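PDB 7JW2: exonuclease mut-7 homolog from Aedes aegypti, which probably acts as a magnesium-dependent 3'-5' exoribonuclease that trims the 3' ends of AGO1-bound microRNAs, the chain here being its exonuclease domain. Local coordinates for residues H13-D16 with K20-A23; L52-T57 with V61-V66. All blocks are in the same frame, centred on the assembly; numbering follows the deposited sequence.

Both contacts belong to the exonuclease domain and reach the same mixed beta sheet, with centres about 8 Å apart. Interaction 1 comes first along the chain, joining the end of strand 12-15 to the following helix 18-28, and it closes before interaction 2, the hairpin of strands 50-56 and 61-65, begins. Strand 12-15 is one of the two outermost strands of the sheet within this chain and runs parallel to 61-65: Val15 N lies 2.8 Å from Met63 O, a probable hydrogen bond, and the rings of His13 and Tyr62 stack. Helix 18-28 also packs on the hairpin through Met24, so strand and helix together join it at the edge of the exonuclease sheet.

Interaction 1 of 2, residues H13-D16 with K20-A23; sequences HLVD and KFYA
Val15 and Phe21 form the close, buried side of this contact, where the end of strand 13-15 meets the first turns of the following helix. Val15 directs CG1 at the backbone of the helix: with CG1 anti to its own backbone N (chi1 172°), this methyl comes within 3.5 Å of Phe21 N and 4.0 Å of Phe21 CB. It also lies at the edge of the Phe21 ring, near the ring plane, and does not cover a face. Phe21 packs in turn against Leu79 and the side chain of Asp75 on helix 73-84.

The other side is polar and more loosely built. From its place on the helix, Lys20 stretches an extended chain back past the strand end, and its CD passes 3.5 Å from Leu14 O. The chain of Asp16 starts out away from the helix, but chi1 of 58° places CG between the backbone N and the carbonyl carbon and brings the carboxylate round to the lysine. Lys20 NZ donates to Asp16 OD1 at 2.7 Å in a salt bridge, and the oxygen accepts with its syn lone pair. A water adds a second link, giving a hydrogen to Leu14 O at 2.6 Å and accepting one from Lys20 NZ at 3.1 Å.

One ammonium group therefore ties a carboxylate directly and a main-chain carbonyl through solvent, across the turn between strand and helix. Because Lys20 is exposed, water probably screens the ion pair, whereas the buried methyl contact of Val15 does not depend on charge.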
loop_
_atom_site.group_PDB
_atom_site.type_symbol
_atom_site.label_atom_id
_atom_site.label_comp_id
_atom_site.label_asym_id
_atom_site.label_seq_id
_atom_site.Cartn_x
_atom_site.Cartn_y
_atom_site.Cartn_z
ATOM N N HIS A 13 3.402 -10.872 11.326
ATOM C CA HIS A 13 3.267 -9.418 11.370
ATOM C C HIS A 13 1.908 -9.023 11.921
ATOM O O HIS A 13 0.875 -9.394 11.357
ATOM C CB HIS A 13 3.452 -8.820 9.975
ATOM C CG HIS A 13 4.636 -9.365 9.245
ATOM N ND1 HIS A 13 5.919 -8.903 9.454
ATOM C CD2 HIS A 13 4.735 -10.348 8.319
ATOM C CE1 HIS A 13 6.755 -9.573 8.679
ATOM N NE2 HIS A 13 6.061 -10.453 7.979
ATOM N N LEU A 14 1.904 -8.253 13.007
ATOM C CA LEU A 14 0.677 -7.655 13.504
ATOM C C LEU A 14 0.489 -6.333 12.771
ATOM O O LEU A 14 1.313 -5.420 12.898
ATOM C CB LEU A 14 0.715 -7.449 15.022
ATOM C CG LEU A 14 -0.572 -6.902 15.660
ATOM C CD1 LEU A 14 -1.754 -7.838 15.461
ATOM C CD2 LEU A 14 -0.384 -6.595 17.155
ATOM N N VAL A 15 -0.579 -6.241 11.991
ATOM C CA VAL A 15 -0.851 -5.066 11.172
ATOM C C VAL A 15 -1.814 -4.186 11.962
ATOM O O VAL A 15 -3.009 -4.482 12.062
ATOM C CB VAL A 15 -1.410 -5.463 9.804
ATOM C CG1 VAL A 15 -1.874 -4.229 9.032
ATOM C CG2 VAL A 15 -0.344 -6.213 9.018
ATOM N N ASP A 16 -1.295 -3.098 12.552
ATOM C CA ASP A 16 -2.090 -2.289 13.471
ATOM C C ASP A 16 -1.967 -0.805 13.161
ATOM O O ASP A 16 -2.250 0.040 14.022
ATOM C CB ASP A 16 -1.708 -2.573 14.933
ATOM C CG ASP A 16 -0.241 -2.328 15.226
ATOM O OD1 ASP A 16 0.504 -1.899 14.323
ATOM O OD2 ASP A 16 0.184 -2.579 16.381
ATOM N N LYS A 20 1.635 -0.220 8.087
ATOM C CA LYS A 20 1.786 -1.671 8.078
ATOM C C LYS A 20 0.796 -2.322 7.125
ATOM O O LYS A 20 1.126 -3.327 6.486
ATOM C CB LYS A 20 1.621 -2.228 9.500
ATOM C CG LYS A 20 2.780 -1.866 10.413
ATOM C CD LYS A 20 2.527 -2.288 11.852
ATOM C CE LYS A 20 3.566 -1.654 12.774
ATOM N NZ LYS A 20 3.163 -1.794 14.198
ATOM N N PHE A 21 -0.406 -1.754 7.009
ATOM C CA PHE A 21 -1.409 -2.265 6.078
ATOM C C PHE A 21 -0.930 -2.157 4.629
ATOM O O PHE A 21 -1.049 -3.112 3.843
ATOM C CB PHE A 21 -2.711 -1.494 6.294
ATOM C CG PHE A 21 -3.842 -1.926 5.418
ATOM C CD1 PHE A 21 -4.121 -1.237 4.250
ATOM C CD2 PHE A 21 -4.657 -2.987 5.778
ATOM C CE1 PHE A 21 -5.180 -1.621 3.444
ATOM C CE2 PHE A 21 -5.716 -3.371 4.971
ATOM C CZ PHE A 21 -5.973 -2.688 3.810
ATOM N N TYR A 22 -0.359 -1.010 4.256
ATOM C CA TYR A 22 0.101 -0.855 2.876
ATOM C C TYR A 22 1.371 -1.655 2.617
ATOM O O TYR A 22 1.583 -2.111 1.489
ATOM C CB TYR A 22 0.276 0.634 2.540
ATOM C CG TYR A 22 -1.078 1.253 2.300
ATOM C CD1 TYR A 22 -1.816 0.913 1.178
ATOM C CD2 TYR A 22 -1.644 2.128 3.207
ATOM C CE1 TYR A 22 -3.075 1.442 0.950
ATOM C CE2 TYR A 22 -2.904 2.671 2.985
ATOM C CZ TYR A 22 -3.614 2.315 1.863
ATOM O OH TYR A 22 -4.868 2.843 1.643
ATOM N N ALA A 23 2.218 -1.861 3.631
ATOM C CA ALA A 23 3.357 -2.757 3.447
ATOM C C ALA A 23 2.883 -4.186 3.205
ATOM O O ALA A 23 3.420 -4.899 2.339
ATOM C CB ALA A 23 4.282 -2.696 4.664
HETATM O O HOH W 1 3.229 -4.850 14.513
#

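Interaction 2 of 2, residues L52-T57 with V61-V66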
loop_
_atom_site.group_PDB
_atom_site.type_symbol
_atom_site.label_atom_id
_atom_site.label_comp_id
_atom_site.label_asym_id
_atom_site.label_seq_id
_atom_site.Cartn_x
_atom_site.Cartn_y
_atom_site.Cartn_z
ATOM N N LEU A 52 -9.750 -9.874 14.219
ATOM C CA LEU A 52 -8.572 -10.087 13.387
ATOM C C LEU A 52 -8.994 -10.652 12.045
ATOM O O LEU A 52 -9.965 -11.402 11.963
ATOM C CB LEU A 52 -7.584 -11.085 14.020
ATOM C CG LEU A 52 -6.917 -10.729 15.349
ATOM C CD1 LEU A 52 -6.041 -11.894 15.787
ATOM C CD2 LEU A 52 -6.089 -9.464 15.224
ATOM N N ILE A 53 -8.251 -10.280 10.997
ATOM C CA ILE A 53 -8.244 -11.002 9.724
ATOM C C ILE A 53 -6.810 -11.427 9.445
ATOM O O ILE A 53 -5.891 -10.600 9.509
ATOM C CB ILE A 53 -8.805 -10.143 8.580
ATOM C CG1 ILE A 53 -10.290 -9.860 8.830
ATOM C CG2 ILE A 53 -8.633 -10.881 7.244
ATOM C CD1 ILE A 53 -10.841 -8.792 7.921
ATOM N N GLN A 54 -6.608 -12.715 9.172
ATOM C CA GLN A 54 -5.268 -13.268 9.002
ATOM C C GLN A 54 -5.059 -13.685 7.548
ATOM O O GLN A 54 -5.887 -14.408 6.986
ATOM C CB GLN A 54 -5.010 -14.464 9.928
ATOM C CG GLN A 54 -5.270 -14.241 11.426
ATOM C CD GLN A 54 -6.654 -14.699 11.854
ATOM O OE1 GLN A 54 -7.566 -13.881 11.988
ATOM N NE2 GLN A 54 -6.811 -16.002 12.085
ATOM N N LEU A 55 -3.958 -13.220 6.961
ATOM C CA LEU A 55 -3.603 -13.519 5.575
ATOM C C LEU A 55 -2.208 -14.116 5.548
ATOM O O LEU A 55 -1.248 -13.461 5.968
ATOM C CB LEU A 55 -3.659 -12.257 4.709
ATOM C CG LEU A 55 -4.954 -11.455 4.846
ATOM C CD1 LEU A 55 -4.909 -10.131 4.090
ATOM C CD2 LEU A 55 -6.159 -12.280 4.414
ATOM N N ALA A 56 -2.091 -15.339 5.025
ATOM C CA ALA A 56 -0.837 -16.083 5.044
ATOM C C ALA A 56 -0.323 -16.357 3.636
ATOM O O ALA A 56 -1.088 -16.753 2.756
ATOM C CB ALA A 56 -1.012 -17.421 5.775
ATOM N N THR A 57 0.977 -16.183 3.457
ATOM C CA THR A 57 1.710 -16.696 2.300
ATOM C C THR A 57 2.663 -17.773 2.794
ATOM O O THR A 57 2.790 -18.012 3.994
ATOM C CB THR A 57 2.496 -15.586 1.602
ATOM O OG1 THR A 57 3.682 -15.310 2.354
ATOM C CG2 THR A 57 1.684 -14.312 1.504
ATOM N N VAL A 61 3.014 -14.328 7.573
ATOM C CA VAL A 61 1.624 -14.260 7.999
ATOM C C VAL A 61 1.348 -12.855 8.503
ATOM O O VAL A 61 2.116 -12.320 9.311
ATOM C CB VAL A 61 1.294 -15.295 9.087
ATOM C CG1 VAL A 61 -0.180 -15.213 9.430
ATOM C CG2 VAL A 61 1.644 -16.698 8.601
ATOM N N TYR A 62 0.270 -12.256 8.004
ATOM C CA TYR A 62 -0.178 -10.936 8.422
ATOM C C TYR A 62 -1.472 -11.059 9.209
ATOM O O TYR A 62 -2.391 -11.770 8.804
ATOM C CB TYR A 62 -0.398 -10.040 7.203
ATOM C CG TYR A 62 0.833 -9.859 6.354
ATOM C CD1 TYR A 62 1.088 -10.696 5.270
ATOM C CD2 TYR A 62 1.747 -8.855 6.625
ATOM C CE1 TYR A 62 2.213 -10.524 4.486
ATOM C CE2 TYR A 62 2.875 -8.685 5.848
ATOM C CZ TYR A 62 3.102 -9.528 4.786
ATOM O OH TYR A 62 4.225 -9.362 4.007
ATOM N N MET A 63 -1.559 -10.346 10.322
ATOM C CA MET A 63 -2.765 -10.363 11.142
ATOM C C MET A 63 -3.265 -8.935 11.251
ATOM O O MET A 63 -2.656 -8.127 11.964
ATOM C CB MET A 63 -2.476 -10.964 12.513
ATOM C CG MET A 63 -2.001 -12.395 12.374
ATOM S SD MET A 63 -1.686 -13.201 13.945
ATOM C CE MET A 63 -0.217 -12.364 14.472
ATOM N N ILE A 64 -4.340 -8.616 10.526
ATOM C CA ILE A 64 -4.900 -7.265 10.560
ATOM C C ILE A 64 -5.703 -7.107 11.844
ATOM O O ILE A 64 -6.706 -7.807 12.043
ATOM C CB ILE A 64 -5.787 -6.982 9.339
ATOM C CG1 ILE A 64 -5.060 -7.274 8.020
ATOM C CG2 ILE A 64 -6.311 -5.518 9.393
ATOM C CD1 ILE A 64 -6.038 -7.379 6.858
ATOM N N ASP A 65 -5.276 -6.173 12.704
ATOM C CA ASP A 65 -5.988 -5.872 13.949
ATOM C C ASP A 65 -7.075 -4.864 13.610
ATOM O O ASP A 65 -6.811 -3.662 13.473
ATOM C CB ASP A 65 -5.045 -5.341 15.020
ATOM C CG ASP A 65 -5.733 -5.186 16.356
ATOM O OD1 ASP A 65 -6.964 -5.018 16.362
ATOM O OD2 ASP A 65 -5.039 -5.261 17.383
ATOM N N VAL A 66 -8.297 -5.361 13.425
ATOM C CA VAL A 66 -9.374 -4.495 12.972
ATOM C C VAL A 66 -9.785 -3.540 14.078
ATOM O O VAL A 66 -10.244 -2.425 13.810
ATOM C CB VAL A 66 -10.551 -5.354 12.476
ATOM C CG1 VAL A 66 -11.740 -4.485 12.093
ATOM C CG2 VAL A 66 -10.098 -6.211 11.272
#
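Leu55 CG and Ile64 CG1 both stand anti to the carbonyl carbon, beside the backbone N (chi1 -50° and -53°), and the two side chains meet obliquely, CD1 of Leu55 lying 4.1 Å from CD1 of Ile64. The same Ile64 methyl packs against Ile53 CB, while Ile53 CD1 reaches Val66 CG2. With Tyr62, these residues make one face of the hairpin, covered by helices 18-28 and 73-84; Tyr62 OH is held by Asp27.

On the opposite face of the hairpin, Gln54 CG touches Met63 CG at 3.9 Å. Beside them, Ala56 CB rests on Val61 CG2. The Gln54 chain bends at chi2 (96°), and its NE2 is hydrogen-bonded to Ala185 O and Glu39 OE1, while Ala186 of helix 179-205 covers Val61 and Met63.

Two hydrogen-bonded pairs lock the backbones. Tyr62 N gives a nearly straight bond to Leu55 O, 2.8 Å long, although it is tilted from the carbonyl plane; the return bond, Leu55 N to Tyr62 O, lies in that plane. Ile53 and Ile64 repeat the exchange, with Ile64 N to Ile53 O at 2.7 Å. Leu52 CA and Gln54 CA make CA-H...O contacts with Ile64 O and Tyr62 O, respectively.

At the end of strand 61-65, Asp65 is the N-cap of the next helix, its OD1 accepting from Val68 N, while its OD2 pairs with Arg175. The whole is an antiparallel beta hairpin inside the mixed sheet, with helices packed on both faces, as in the RNase H-like fold of DnaQ-type 3'-5' exonucleases.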